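Local coordinates for AAEL008620-PA odorant-binding protein (Aedes aegypti, PDB 5V13) that binds juvenile hormone in mosquito hemolymph as a secreted member of the odorant-binding protein family, at residues B[36-41]-B[276-281]; B[89-94]-B[100-105]; B[192-197]-B[201-206]; B[221-226]-B[254-259]. All blocks are in the same frame, centred on the assembly; numbering follows the deposited sequence.

Contact 1 of 4, residues B[36-41]-B[276-281]. With JH3 (methyl (2E,6E)-9-[(2R)-3,3-dimethyloxiran-2-yl]-3,7-dimethylnona-2,6-dienoate), chain E.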
loop_
_atom_site.group_PDB
_atom_site.type_symbol
_atom_site.label_atom_id
_atom_site.label_comp_id
_atom_site.label_asym_id
_atom_site.label_seq_id
_atom_site.Cartn_x
_atom_site.Cartn_y
_atom_site.Cartn_z
ATOM N N CYS B 36 -7.333 9.467 22.811
ATOM C CA CYS B 36 -7.370 10.601 23.731
ATOM C C CYS B 36 -8.553 11.532 23.451
ATOM O O CYS B 36 -9.077 12.160 24.383
ATOM C CB CYS B 36 -6.048 11.368 23.670
ATOM S SG CYS B 36 -4.662 10.396 24.378
ATOM N N LEU B 37 -8.989 11.641 22.192
ATOM C CA LEU B 37 -10.181 12.444 21.896
ATOM C C LEU B 37 -11.431 11.827 22.513
ATOM O O LEU B 37 -12.239 12.523 23.147
ATOM C CB LEU B 37 -10.363 12.596 20.383
ATOM C CG LEU B 37 -9.627 13.749 19.696
ATOM C CD1 LEU B 37 -9.719 13.622 18.174
ATOM C CD2 LEU B 37 -10.225 15.081 20.150
ATOM N N ASN B 38 -11.610 10.518 22.339
ATOM C CA ASN B 38 -12.831 9.871 22.818
ATOM C C ASN B 38 -12.831 9.697 24.331
ATOM O O ASN B 38 -13.905 9.601 24.935
ATOM C CB ASN B 38 -13.026 8.515 22.131
ATOM C CG ASN B 38 -13.335 8.650 20.645
ATOM O OD1 ASN B 38 -13.731 9.714 20.176
ATOM N ND2 ASN B 38 -13.148 7.566 19.899
ATOM N N ASP B 39 -11.652 9.652 24.964
ATOM C CA ASP B 39 -11.614 9.652 26.424
ATOM C C ASP B 39 -11.933 11.013 27.017
ATOM O O ASP B 39 -12.130 11.106 28.230
ATOM C CB ASP B 39 -10.250 9.184 26.942
ATOM C CG ASP B 39 -10.004 7.695 26.698
ATOM O OD1 ASP B 39 -10.984 6.964 26.431
ATOM O OD2 ASP B 39 -8.833 7.255 26.772
ATOM N N SER B 40 -12.004 12.064 26.207
ATOM C CA SER B 40 -12.261 13.409 26.702
ATOM C C SER B 40 -13.747 13.756 26.617
ATOM O O SER B 40 -14.419 13.444 25.628
ATOM C CB SER B 40 -11.444 14.429 25.907
ATOM O OG SER B 40 -11.696 15.742 26.368
ATOM N N SER B 41 -14.250 14.422 27.654
ATOM C CA SER B 41 -15.602 14.959 27.656
ATOM C C SER B 41 -15.658 16.419 27.220
ATOM O O SER B 41 -16.690 17.068 27.409
ATOM C CB SER B 41 -16.225 14.813 29.047
ATOM O OG SER B 41 -15.412 15.439 30.027
ATOM N N GLU B 276 -18.336 16.184 13.363
ATOM C CA GLU B 276 -17.171 16.761 14.009
ATOM C C GLU B 276 -16.764 15.915 15.207
ATOM O O GLU B 276 -17.599 15.221 15.801
ATOM C CB GLU B 276 -17.477 18.194 14.443
ATOM C CG GLU B 276 -17.725 19.164 13.280
ATOM C CD GLU B 276 -16.469 19.443 12.459
ATOM O OE1 GLU B 276 -16.538 20.254 11.520
ATOM O OE2 GLU B 276 -15.402 18.856 12.748
ATOM N N PRO B 277 -15.477 15.945 15.610
ATOM C CA PRO B 277 -14.376 16.742 15.051
ATOM C C PRO B 277 -13.728 16.114 13.818
ATOM O O PRO B 277 -12.766 16.675 13.301
ATOM C CB PRO B 277 -13.375 16.800 16.205
ATOM C CG PRO B 277 -13.557 15.482 16.903
ATOM C CD PRO B 277 -15.050 15.189 16.802
ATOM N N TRP B 278 -14.265 14.984 13.354
ATOM C CA TRP B 278 -13.595 14.216 12.301
ATOM C C TRP B 278 -13.525 14.992 10.990
ATOM O O TRP B 278 -12.491 14.973 10.308
ATOM C CB TRP B 278 -14.302 12.870 12.110
ATOM C CG TRP B 278 -14.673 12.252 13.426
ATOM C CD1 TRP B 278 -15.933 12.007 13.886
ATOM C CD2 TRP B 278 -13.779 11.864 14.480
ATOM N NE1 TRP B 278 -15.879 11.464 15.145
ATOM C CE2 TRP B 278 -14.569 11.370 15.535
ATOM C CE3 TRP B 278 -12.383 11.862 14.623
ATOM C CZ2 TRP B 278 -14.019 10.892 16.721
ATOM C CZ3 TRP B 278 -11.838 11.397 15.813
ATOM C CH2 TRP B 278 -12.654 10.910 16.839
ATOM N N LYS B 279 -14.602 15.686 10.621
ATOM C CA LYS B 279 -14.598 16.431 9.364
ATOM C C LYS B 279 -13.557 17.537 9.394
ATOM O O LYS B 279 -12.780 17.703 8.444
ATOM C CB LYS B 279 -15.989 17.012 9.074
ATOM C CG LYS B 279 -16.024 17.830 7.790
ATOM C CD LYS B 279 -17.058 18.938 7.839
ATOM C CE LYS B 279 -18.457 18.364 7.835
ATOM N NZ LYS B 279 -19.466 19.309 8.385
ATOM N N SER B 280 -13.519 18.305 10.486
ATOM C CA SER B 280 -12.527 19.368 10.588
ATOM C C SER B 280 -11.116 18.811 10.580
ATOM O O SER B 280 -10.198 19.456 10.060
ATOM C CB SER B 280 -12.753 20.194 11.848
ATOM O OG SER B 280 -13.852 21.061 11.653
ATOM N N ALA B 281 -10.921 17.634 11.170
ATOM C CA ALA B 281 -9.586 17.052 11.236
ATOM C C ALA B 281 -9.063 16.743 9.841
ATOM O O ALA B 281 -7.900 17.032 9.519
ATOM C CB ALA B 281 -9.606 15.777 12.080
HETATM C C1 JH3 E . -6.759 14.065 15.043
HETATM O O2 JH3 E . -6.480 14.252 13.872
HETATM O O1 JH3 E . -7.808 13.124 15.344
HETATM C CM JH3 E . -8.409 12.400 14.268
HETATM C C2 JH3 E . -6.082 14.719 16.178
HETATM C C3 JH3 E . -5.108 15.631 16.124
HETATM C "C3'" JH3 E . -4.525 16.168 14.846
HETATM C C4 JH3 E . -4.572 16.120 17.449
HETATM C C5 JH3 E . -3.050 16.198 17.373
HETATM C C6 JH3 E . -2.481 16.235 18.774
HETATM C C7 JH3 E . -2.151 17.374 19.399
HETATM C "C7'" JH3 E . -2.372 18.710 18.740
HETATM C C8 JH3 E . -1.577 17.284 20.805
HETATM C C9 JH3 E . -0.135 17.814 20.880
HETATM C CA JH3 E . 0.772 17.203 19.815
HETATM O O3 JH3 E . 2.163 17.558 19.977
HETATM C CB JH3 E . 1.818 16.218 20.332
HETATM C "CB'" JH3 E . 2.146 15.115 19.319
HETATM C CC JH3 E . 1.938 15.943 21.824
#
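Leu37, near the end of helix 26-38, pushes its CD1 methyl into a corner made by the indole of Trp278, the ring of Pro277 and the methyl ester of juvenile hormone III. This is the dense part of the contact. Leu37 CD1 lies 3.9 Å from Trp278 CZ3, while Pro277 CG stays more distant. The same Leu37 CD1 approaches ester oxygen O1 of JH3 to 3.5 Å. The leucine and the indole run past each other in opposite directions, and the methyl reaches the ring obliquely. Hormone CM meets the indole at its edge, 3.9 Å from Trp278 CZ3, and Ala281 CB stands 3.9 Å from hormone O2. A cis peptide bond precedes Pro277, whose CD sits over the centre of one indole face, 4.0 Å above the plane; Phe269 also packs against this ring.

Toward solvent the contact is thinner. Exposed Asn38 brings OD1 to the indole edge, nearly in plane, 3.7 Å from Trp278 CZ2, with its amide turned 82° to the ring. CG lies anti to the carbonyl carbon (chi1 -68°), which brings the amide to the indole edge. In the same segment as Trp278, the Glu276 carboxylate accepts the N-H of Ser280 in the first turn of helix 278-286, Ser280 N to Glu276 OE2 3.0 Å.

Leu37, Trp278 and Ala281 thus wall the ester end of the pocket, whose ligand is hydrogen-bonded to Tyr129. With no hydrogen bond between them, the two segments join the chain's N- and C-terminal helices mainly by apolar packing, so the junction depends on shape fit, with the hormone ester forming part of it.

Contact 2 of 4, residues B[89-94]-B[100-105]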
loop_
_atom_site.group_PDB
_atom_site.type_symbol
_atom_site.label_atom_id
_atom_site.label_comp_id
_atom_site.label_asym_id
_atom_site.label_seq_id
_atom_site.Cartn_x
_atom_site.Cartn_y
_atom_site.Cartn_z
ATOM N N LEU B 89 14.534 12.188 17.356
ATOM C CA LEU B 89 14.500 10.985 16.535
ATOM C C LEU B 89 13.294 10.999 15.606
ATOM O O LEU B 89 13.387 10.568 14.449
ATOM C CB LEU B 89 14.516 9.740 17.430
ATOM C CG LEU B 89 14.909 8.418 16.761
ATOM C CD1 LEU B 89 16.412 8.374 16.379
ATOM C CD2 LEU B 89 14.509 7.225 17.631
ATOM N N GLN B 90 12.158 11.528 16.080
ATOM C CA GLN B 90 10.986 11.659 15.220
ATOM C C GLN B 90 11.251 12.610 14.061
ATOM O O GLN B 90 10.859 12.332 12.920
ATOM C CB GLN B 90 9.781 12.155 16.024
ATOM C CG GLN B 90 8.443 12.089 15.273
ATOM C CD GLN B 90 7.855 10.679 15.268
ATOM O OE1 GLN B 90 8.173 9.862 16.127
ATOM N NE2 GLN B 90 7.000 10.386 14.283
ATOM N N ALA B 91 11.897 13.744 14.335
ATOM C CA ALA B 91 12.175 14.702 13.272
ATOM C C ALA B 91 13.153 14.132 12.254
ATOM O O ALA B 91 12.990 14.336 11.045
ATOM C CB ALA B 91 12.718 16.001 13.860
ATOM N N GLU B 92 14.166 13.405 12.719
ATOM C CA GLU B 92 15.129 12.819 11.788
ATOM C C GLU B 92 14.474 11.815 10.845
ATOM O O GLU B 92 14.884 11.690 9.684
ATOM C CB GLU B 92 16.266 12.167 12.571
ATOM C CG GLU B 92 17.157 13.177 13.280
ATOM C CD GLU B 92 18.228 12.538 14.166
ATOM O OE1 GLU B 92 19.183 13.251 14.559
ATOM O OE2 GLU B 92 18.107 11.339 14.493
ATOM N N SER B 93 13.453 11.102 11.315
ATOM C CA SER B 93 12.804 10.099 10.484
ATOM C C SER B 93 11.776 10.701 9.533
ATOM O O SER B 93 11.614 10.202 8.413
ATOM C CB SER B 93 12.139 9.034 11.362
ATOM O OG SER B 93 11.398 8.120 10.565
ATOM N N PHE B 94 11.062 11.753 9.951
ATOM C CA PHE B 94 9.850 12.161 9.244
ATOM C C PHE B 94 9.750 13.634 8.863
ATOM O O PHE B 94 8.710 14.036 8.330
ATOM C CB PHE B 94 8.597 11.805 10.061
ATOM C CG PHE B 94 8.313 10.315 10.142
ATOM C CD1 PHE B 94 8.031 9.580 8.997
ATOM C CD2 PHE B 94 8.315 9.661 11.364
ATOM C CE1 PHE B 94 7.785 8.210 9.069
ATOM C CE2 PHE B 94 8.048 8.302 11.453
ATOM C CZ PHE B 94 7.780 7.571 10.296
ATOM N N GLU B 100 17.030 23.757 7.707
ATOM C CA GLU B 100 17.300 24.734 8.755
ATOM C C GLU B 100 16.352 24.556 9.940
ATOM O O GLU B 100 16.775 24.666 11.101
ATOM C CB GLU B 100 17.212 26.144 8.178
ATOM C CG GLU B 100 17.564 27.239 9.161
ATOM C CD GLU B 100 17.844 28.553 8.469
ATOM O OE1 GLU B 100 18.758 29.278 8.916
ATOM O OE2 GLU B 100 17.159 28.852 7.466
ATOM N N GLN B 101 15.075 24.263 9.674
ATOM C CA GLN B 101 14.126 24.021 10.764
ATOM C C GLN B 101 14.397 22.698 11.469
ATOM O O GLN B 101 14.153 22.576 12.677
ATOM C CB GLN B 101 12.687 24.056 10.243
ATOM C CG GLN B 101 12.173 25.464 9.978
ATOM C CD GLN B 101 12.512 26.423 11.112
ATOM O OE1 GLN B 101 12.010 26.287 12.232
ATOM N NE2 GLN B 101 13.378 27.394 10.828
ATOM N N LEU B 102 14.896 21.697 10.740
ATOM C CA LEU B 102 15.287 20.451 11.389
ATOM C C LEU B 102 16.418 20.694 12.383
ATOM O O LEU B 102 16.375 20.213 13.523
ATOM C CB LEU B 102 15.700 19.425 10.337
ATOM C CG LEU B 102 16.221 18.080 10.853
ATOM C CD1 LEU B 102 15.177 17.410 11.744
ATOM C CD2 LEU B 102 16.598 17.189 9.667
ATOM N N GLN B 103 17.440 21.449 11.970
ATOM C CA GLN B 103 18.564 21.720 12.861
ATOM C C GLN B 103 18.134 22.577 14.047
ATOM O O GLN B 103 18.642 22.404 15.164
ATOM C CB GLN B 103 19.697 22.400 12.094
ATOM C CG GLN B 103 20.974 22.577 12.909
ATOM C CD GLN B 103 21.531 21.258 13.413
ATOM O OE1 GLN B 103 21.506 20.246 12.709
ATOM N NE2 GLN B 103 22.034 21.262 14.638
ATOM N N ALA B 104 17.203 23.510 13.827
ATOM C CA ALA B 104 16.707 24.318 14.942
ATOM C C ALA B 104 16.026 23.446 15.991
ATOM O O ALA B 104 16.260 23.612 17.196
ATOM C CB ALA B 104 15.745 25.394 14.433
ATOM N N LEU B 105 15.187 22.507 15.557
ATOM C CA LEU B 105 14.564 21.594 16.511
ATOM C C LEU B 105 15.618 20.790 17.267
ATOM O O LEU B 105 15.557 20.677 18.497
ATOM C CB LEU B 105 13.569 20.682 15.791
ATOM C CG LEU B 105 12.697 19.777 16.681
ATOM C CD1 LEU B 105 11.299 19.580 16.097
ATOM C CD2 LEU B 105 13.365 18.430 16.904
#
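The only ring in the two segments, Phe94, stands away from the junction of Ala91 with Leu102 and Leu105, which is aliphatic in its side chains; Ser93 OG lies over the centre of one face of that ring, 3.4 Å above the plane, and His145 is its edge-to-face partner. Across the contact, Ala91 CB meets two leucine methyls about a right angle apart, Leu102 CD1 at 3.5 Å and Leu105 CD2 at 3.9 Å. Leu102 CD1 also lies against the backbone, 3.8 Å from Ala91 O. CG of Leu102 extends away from its own N (chi1 177°), which sends the branch across to the facing helix.

Helices 84-94 and 99-113 form an antiparallel helical hairpin joined by a short loop, part of the all-helical odorant-binding protein fold. The axes of the two segments come within 10.2 Å at 164°, and the small Ala91 lets Leu102 come close to the opposing backbone. Met143 of helix 137-143 packs on both Ala91 and Leu105, so a third helix closes the inner side of the hairpin. To one side, Glu92 flanks Leu102 and makes a long, weak ion pair with Lys106. Leu89 packs against Lys274 of the second subunit.

Contact 3 of 4, residues B[192-197]-B[201-206]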
loop_
_atom_site.group_PDB
_atom_site.type_symbol
_atom_site.label_atom_id
_atom_site.label_comp_id
_atom_site.label_asym_id
_atom_site.label_seq_id
_atom_site.Cartn_x
_atom_site.Cartn_y
_atom_site.Cartn_z
ATOM N N PHE B 192 3.355 -14.192 17.040
ATOM C CA PHE B 192 2.056 -13.743 16.545
ATOM C C PHE B 192 1.201 -13.195 17.680
ATOM O O PHE B 192 0.635 -12.101 17.564
ATOM C CB PHE B 192 1.337 -14.890 15.828
ATOM C CG PHE B 192 -0.130 -14.648 15.607
ATOM C CD1 PHE B 192 -0.570 -13.809 14.589
ATOM C CD2 PHE B 192 -1.079 -15.282 16.397
ATOM C CE1 PHE B 192 -1.924 -13.595 14.375
ATOM C CE2 PHE B 192 -2.434 -15.076 16.190
ATOM C CZ PHE B 192 -2.863 -14.225 15.182
ATOM N N LEU B 193 1.117 -13.930 18.794
ATOM C CA LEU B 193 0.353 -13.453 19.950
ATOM C C LEU B 193 0.866 -12.100 20.428
ATOM O O LEU B 193 0.078 -11.192 20.727
ATOM C CB LEU B 193 0.411 -14.481 21.085
ATOM C CG LEU B 193 -0.250 -15.827 20.765
ATOM C CD1 LEU B 193 0.062 -16.876 21.835
ATOM C CD2 LEU B 193 -1.760 -15.650 20.578
ATOM N N ASP B 194 2.186 -11.950 20.523
ATOM C CA ASP B 194 2.753 -10.684 20.975
ATOM C C ASP B 194 2.355 -9.543 20.047
ATOM O O ASP B 194 1.972 -8.457 20.509
ATOM C CB ASP B 194 4.275 -10.804 21.070
ATOM C CG ASP B 194 4.914 -9.608 21.747
ATOM O OD1 ASP B 194 4.622 -9.371 22.937
ATOM O OD2 ASP B 194 5.706 -8.906 21.086
ATOM N N CYS B 195 2.418 -9.781 18.731
ATOM C CA CYS B 195 2.020 -8.760 17.763
ATOM C C CYS B 195 0.563 -8.352 17.958
ATOM O O CYS B 195 0.238 -7.158 17.970
ATOM C CB CYS B 195 2.247 -9.271 16.336
ATOM S SG CYS B 195 1.708 -8.131 14.994
ATOM N N VAL B 196 -0.331 -9.335 18.114
ATOM C CA VAL B 196 -1.757 -9.032 18.223
ATOM C C VAL B 196 -2.042 -8.284 19.517
ATOM O O VAL B 196 -2.721 -7.251 19.521
ATOM C CB VAL B 196 -2.598 -10.318 18.136
ATOM C CG1 VAL B 196 -4.069 -10.002 18.442
ATOM C CG2 VAL B 196 -2.485 -10.950 16.759
ATOM N N PHE B 197 -1.532 -8.799 20.636
ATOM C CA PHE B 197 -1.825 -8.200 21.935
ATOM C C PHE B 197 -1.263 -6.788 22.041
ATOM O O PHE B 197 -1.886 -5.911 22.650
ATOM C CB PHE B 197 -1.273 -9.079 23.050
ATOM C CG PHE B 197 -2.044 -10.366 23.259
ATOM C CD1 PHE B 197 -3.294 -10.554 22.678
ATOM C CD2 PHE B 197 -1.514 -11.382 24.026
ATOM C CE1 PHE B 197 -4.008 -11.729 22.881
ATOM C CE2 PHE B 197 -2.220 -12.570 24.228
ATOM C CZ PHE B 197 -3.464 -12.739 23.649
ATOM N N ARG B 201 -3.236 -3.252 22.378
ATOM C CA ARG B 201 -2.811 -2.651 23.651
ATOM C C ARG B 201 -3.260 -3.472 24.861
ATOM O O ARG B 201 -3.413 -2.935 25.968
ATOM C CB ARG B 201 -3.279 -1.194 23.779
ATOM C CG ARG B 201 -2.383 -0.165 23.052
ATOM C CD ARG B 201 -2.448 -0.303 21.510
ATOM N NE ARG B 201 -1.741 0.782 20.808
ATOM C CZ ARG B 201 -1.632 0.883 19.481
ATOM N NH1 ARG B 201 -2.189 -0.034 18.678
ATOM N NH2 ARG B 201 -0.972 1.910 18.948
ATOM N N TRP B 202 -3.459 -4.784 24.672
ATOM C CA TRP B 202 -3.584 -5.689 25.816
ATOM C C TRP B 202 -2.240 -5.874 26.515
ATOM O O TRP B 202 -2.192 -6.094 27.730
ATOM C CB TRP B 202 -4.122 -7.056 25.382
ATOM C CG TRP B 202 -5.543 -7.080 24.945
ATOM C CD1 TRP B 202 -6.361 -6.012 24.753
ATOM C CD2 TRP B 202 -6.333 -8.246 24.668
ATOM N NE1 TRP B 202 -7.602 -6.433 24.351
ATOM C CE2 TRP B 202 -7.617 -7.801 24.302
ATOM C CE3 TRP B 202 -6.075 -9.622 24.689
ATOM C CZ2 TRP B 202 -8.645 -8.677 23.959
ATOM C CZ3 TRP B 202 -7.104 -10.500 24.345
ATOM C CH2 TRP B 202 -8.372 -10.022 23.994
ATOM N N ILE B 203 -1.150 -5.804 25.759
ATOM C CA ILE B 203 0.206 -5.734 26.294
ATOM C C ILE B 203 0.768 -4.374 25.912
ATOM O O ILE B 203 0.718 -3.988 24.738
ATOM C CB ILE B 203 1.093 -6.871 25.759
ATOM C CG1 ILE B 203 0.624 -8.210 26.334
ATOM C CG2 ILE B 203 2.579 -6.612 26.104
ATOM C CD1 ILE B 203 1.419 -9.411 25.836
ATOM N N THR B 204 1.275 -3.640 26.903
ATOM C CA THR B 204 1.700 -2.275 26.656
ATOM C C THR B 204 3.051 -2.263 25.963
ATOM O O THR B 204 3.737 -3.288 25.845
ATOM C CB THR B 204 1.786 -1.488 27.963
ATOM O OG1 THR B 204 2.914 -1.952 28.712
ATOM C CG2 THR B 204 0.523 -1.687 28.795
ATOM N N GLU B 205 3.442 -1.075 25.501
ATOM C CA GLU B 205 4.737 -0.955 24.850
ATOM C C GLU B 205 5.866 -1.392 25.776
ATOM O O GLU B 205 6.881 -1.919 25.304
ATOM C CB GLU B 205 4.951 0.479 24.372
ATOM C CG GLU B 205 6.261 0.688 23.617
ATOM C CD GLU B 205 6.279 1.994 22.835
ATOM O OE1 GLU B 205 5.176 2.535 22.581
ATOM O OE2 GLU B 205 7.392 2.468 22.484
ATOM N N GLU B 206 5.701 -1.201 27.091
ATOM C CA GLU B 206 6.683 -1.622 28.085
ATOM C C GLU B 206 6.577 -3.102 28.435
ATOM O O GLU B 206 7.369 -3.588 29.251
ATOM C CB GLU B 206 6.540 -0.791 29.371
ATOM C CG GLU B 206 6.793 0.705 29.186
ATOM C CD GLU B 206 5.639 1.447 28.510
ATOM O OE1 GLU B 206 4.462 1.122 28.780
ATOM O OE2 GLU B 206 5.920 2.366 27.709
#
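Phe197 touches Ile203 and Trp202 at successive points along its side chain. Its CB is 3.9 Å from Ile203 CD1, and the same methyl lies near the ring plane at the edge, 4.0 Å from Phe197 CD2. On the other branch CD1 meets the indole at CE3, and Phe197 CE1 presses closer, 3.5 Å from Trp202 CE3 and 3.6 Å from Trp202 CZ3. At the tip, Phe197 CZ is still within 4.2 Å of Trp202 CE3. CG lies anti to the carbonyl carbon (chi1 -72°), which sets the ring toward Trp202. The two planes are tilted by 28° and slid apart, so the rings barely overlap, with 5.3 Å between the centroids of the phenyl and the six-membered ring.

The contact is a helix C-terminus folding back on itself. Arg201, with positive phi, is the first residue to leave helix 190-199, and the chain then turns so that Ile203 N donates to Phe197 O, six residues back, over 3.2 Å and nearly straight (170°), from above the carbonyl plane. Trp202 N adds a weak bond to the same oxygen. Beyond the segments, Trp202 NE1 is bound by Asp217, and its indole packs on helix 251-264. Arg201 carries its charge to a salt bridge with Glu27, whereas Asp194, whose OD1 comes 4.3 Å from Ile203 CD1, is paired with Arg198.

Contact 4 of 4, residues B[221-226]-B[254-259]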
loop_
_atom_site.group_PDB
_atom_site.type_symbol
_atom_site.label_atom_id
_atom_site.label_comp_id
_atom_site.label_asym_id
_atom_site.label_seq_id
_atom_site.Cartn_x
_atom_site.Cartn_y
_atom_site.Cartn_z
ATOM N N ALA B 221 -17.668 -7.165 23.742
ATOM C CA ALA B 221 -18.053 -8.372 23.017
ATOM C C ALA B 221 -19.191 -9.129 23.688
ATOM O O ALA B 221 -19.671 -10.123 23.124
ATOM C CB ALA B 221 -16.845 -9.297 22.865
ATOM N N GLY B 222 -19.630 -8.691 24.865
ATOM C CA GLY B 222 -20.654 -9.408 25.602
ATOM C C GLY B 222 -20.147 -10.588 26.396
ATOM O O GLY B 222 -20.936 -11.477 26.738
ATOM N N LYS B 223 -18.849 -10.628 26.699
ATOM C CA LYS B 223 -18.230 -11.735 27.419
ATOM C C LYS B 223 -17.694 -11.312 28.781
ATOM O O LYS B 223 -16.834 -11.998 29.343
ATOM C CB LYS B 223 -17.103 -12.343 26.587
ATOM C CG LYS B 223 -17.509 -12.752 25.194
ATOM C CD LYS B 223 -18.524 -13.880 25.231
ATOM C CE LYS B 223 -19.010 -14.222 23.840
ATOM N NZ LYS B 223 -20.162 -15.170 23.881
ATOM N N GLY B 224 -18.165 -10.191 29.316
ATOM C CA GLY B 224 -17.745 -9.766 30.636
ATOM C C GLY B 224 -18.503 -10.478 31.738
ATOM O O GLY B 224 -19.569 -10.019 32.158
ATOM N N ALA B 225 -17.966 -11.599 32.213
ATOM C CA ALA B 225 -18.605 -12.417 33.235
ATOM C C ALA B 225 -17.807 -12.373 34.534
ATOM O O ALA B 225 -16.652 -11.936 34.575
ATOM C CB ALA B 225 -18.768 -13.864 32.754
ATOM N N ALA B 226 -18.447 -12.837 35.611
ATOM C CA ALA B 226 -17.798 -12.833 36.921
ATOM C C ALA B 226 -16.629 -13.814 36.970
ATOM O O ALA B 226 -15.610 -13.539 37.617
ATOM C CB ALA B 226 -18.819 -13.151 38.015
ATOM N N LEU B 254 -12.627 -16.291 24.259
ATOM C CA LEU B 254 -11.426 -15.570 23.842
ATOM C C LEU B 254 -11.397 -15.363 22.331
ATOM O O LEU B 254 -11.048 -14.277 21.857
ATOM C CB LEU B 254 -10.168 -16.305 24.307
ATOM C CG LEU B 254 -8.840 -15.713 23.827
ATOM C CD1 LEU B 254 -8.710 -14.241 24.255
ATOM C CD2 LEU B 254 -7.668 -16.552 24.360
ATOM N N VAL B 255 -11.764 -16.387 21.552
ATOM C CA VAL B 255 -11.805 -16.201 20.103
ATOM C C VAL B 255 -12.816 -15.121 19.740
ATOM O O VAL B 255 -12.544 -14.246 18.906
ATOM C CB VAL B 255 -12.113 -17.530 19.388
ATOM C CG1 VAL B 255 -12.414 -17.282 17.918
ATOM C CG2 VAL B 255 -10.930 -18.483 19.498
ATOM N N ALA B 256 -13.983 -15.144 20.387
ATOM C CA ALA B 256 -15.020 -14.159 20.095
ATOM C C ALA B 256 -14.537 -12.742 20.377
ATOM O O ALA B 256 -14.764 -11.831 19.570
ATOM C CB ALA B 256 -16.278 -14.469 20.906
ATOM N N VAL B 257 -13.863 -12.535 21.515
ATOM C CA VAL B 257 -13.402 -11.198 21.869
ATOM C C VAL B 257 -12.358 -10.709 20.874
ATOM O O VAL B 257 -12.416 -9.562 20.415
ATOM C CB VAL B 257 -12.858 -11.164 23.311
ATOM C CG1 VAL B 257 -12.218 -9.805 23.594
ATOM C CG2 VAL B 257 -13.959 -11.467 24.328
ATOM N N ILE B 258 -11.383 -11.565 20.534
ATOM C CA ILE B 258 -10.348 -11.181 19.579
ATOM C C ILE B 258 -10.970 -10.795 18.243
ATOM O O ILE B 258 -10.572 -9.801 17.620
ATOM C CB ILE B 258 -9.319 -12.321 19.419
ATOM C CG1 ILE B 258 -8.507 -12.480 20.712
ATOM C CG2 ILE B 258 -8.403 -12.075 18.209
ATOM C CD1 ILE B 258 -7.518 -13.651 20.698
ATOM N N ARG B 259 -11.953 -11.568 17.785
ATOM C CA ARG B 259 -12.621 -11.264 16.522
ATOM C C ARG B 259 -13.342 -9.927 16.594
ATOM O O ARG B 259 -13.257 -9.116 15.667
ATOM C CB ARG B 259 -13.610 -12.372 16.163
ATOM C CG ARG B 259 -13.068 -13.421 15.197
ATOM C CD ARG B 259 -14.188 -14.275 14.560
ATOM N NE ARG B 259 -14.937 -13.563 13.521
ATOM C CZ ARG B 259 -14.577 -13.490 12.237
ATOM N NH1 ARG B 259 -13.465 -14.084 11.812
ATOM N NH2 ARG B 259 -15.330 -12.811 11.375
#
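Ala221 and Lys223 straddle the turn that ends helix 211-220 and both lean on Val257 of helix 251-264. The turn is a Schellman motif, with Gly222 at positive phi and two bonds back into the last helical turn; having no CB, the glycine avoids a collision with the preceding carbonyl oxygen. Two of the touches fall on one methyl. Val257 CG2, anti to its own carbonyl carbon, meets Ala221 CB and Lys223 CG, each at 3.9 Å, both on its outward side. Ala221 CB faces the helix directly and also approaches the backbone, 4.1 Å from Val257 CA. The lysine comes in differently: its aliphatic chain runs alongside the valine, the two side chains sliding past each other in opposite directions.

The helix 211-220 end is thereby packed against helix 251-264 by van der Waals contact, without a hydrogen bond between the segments. Tyr218 touches both Lys223 and Val257 and continues the apolar patch. Farther along helix 251-264, Arg259 forms a salt bridge with Glu183 and donates to Asp178 O of the third subunit. A bend at chi2 (-65°) carries the outer lysine chain across the helix, bringing Lys223 CE to 4.0 Å from Ala256 CB.

Contact 1 joins the two ends of the chain, and the other three come between its segments in the sequence, in the order 2, 3, 4. Contact 2, on helices 84-94 and 99-113, has its centre about 28 Å from that of contact 1; contacts 2 and 4 lie on opposite sides of the chain's centre, about 44 Å between centres. Contacts 3 and 4, centres about 17 Å apart, touch: Trp202 CZ2 packs on Val257 CG1 at 3.8 Å, and the indole also meets Leu254 and Ile258 of helix 251-264. Of the four, contact 1 alone holds hormone-pocket residues, its helix 278-286 following 251-264; contacts 2 to 4 are packing between helices and turns away from the ligand.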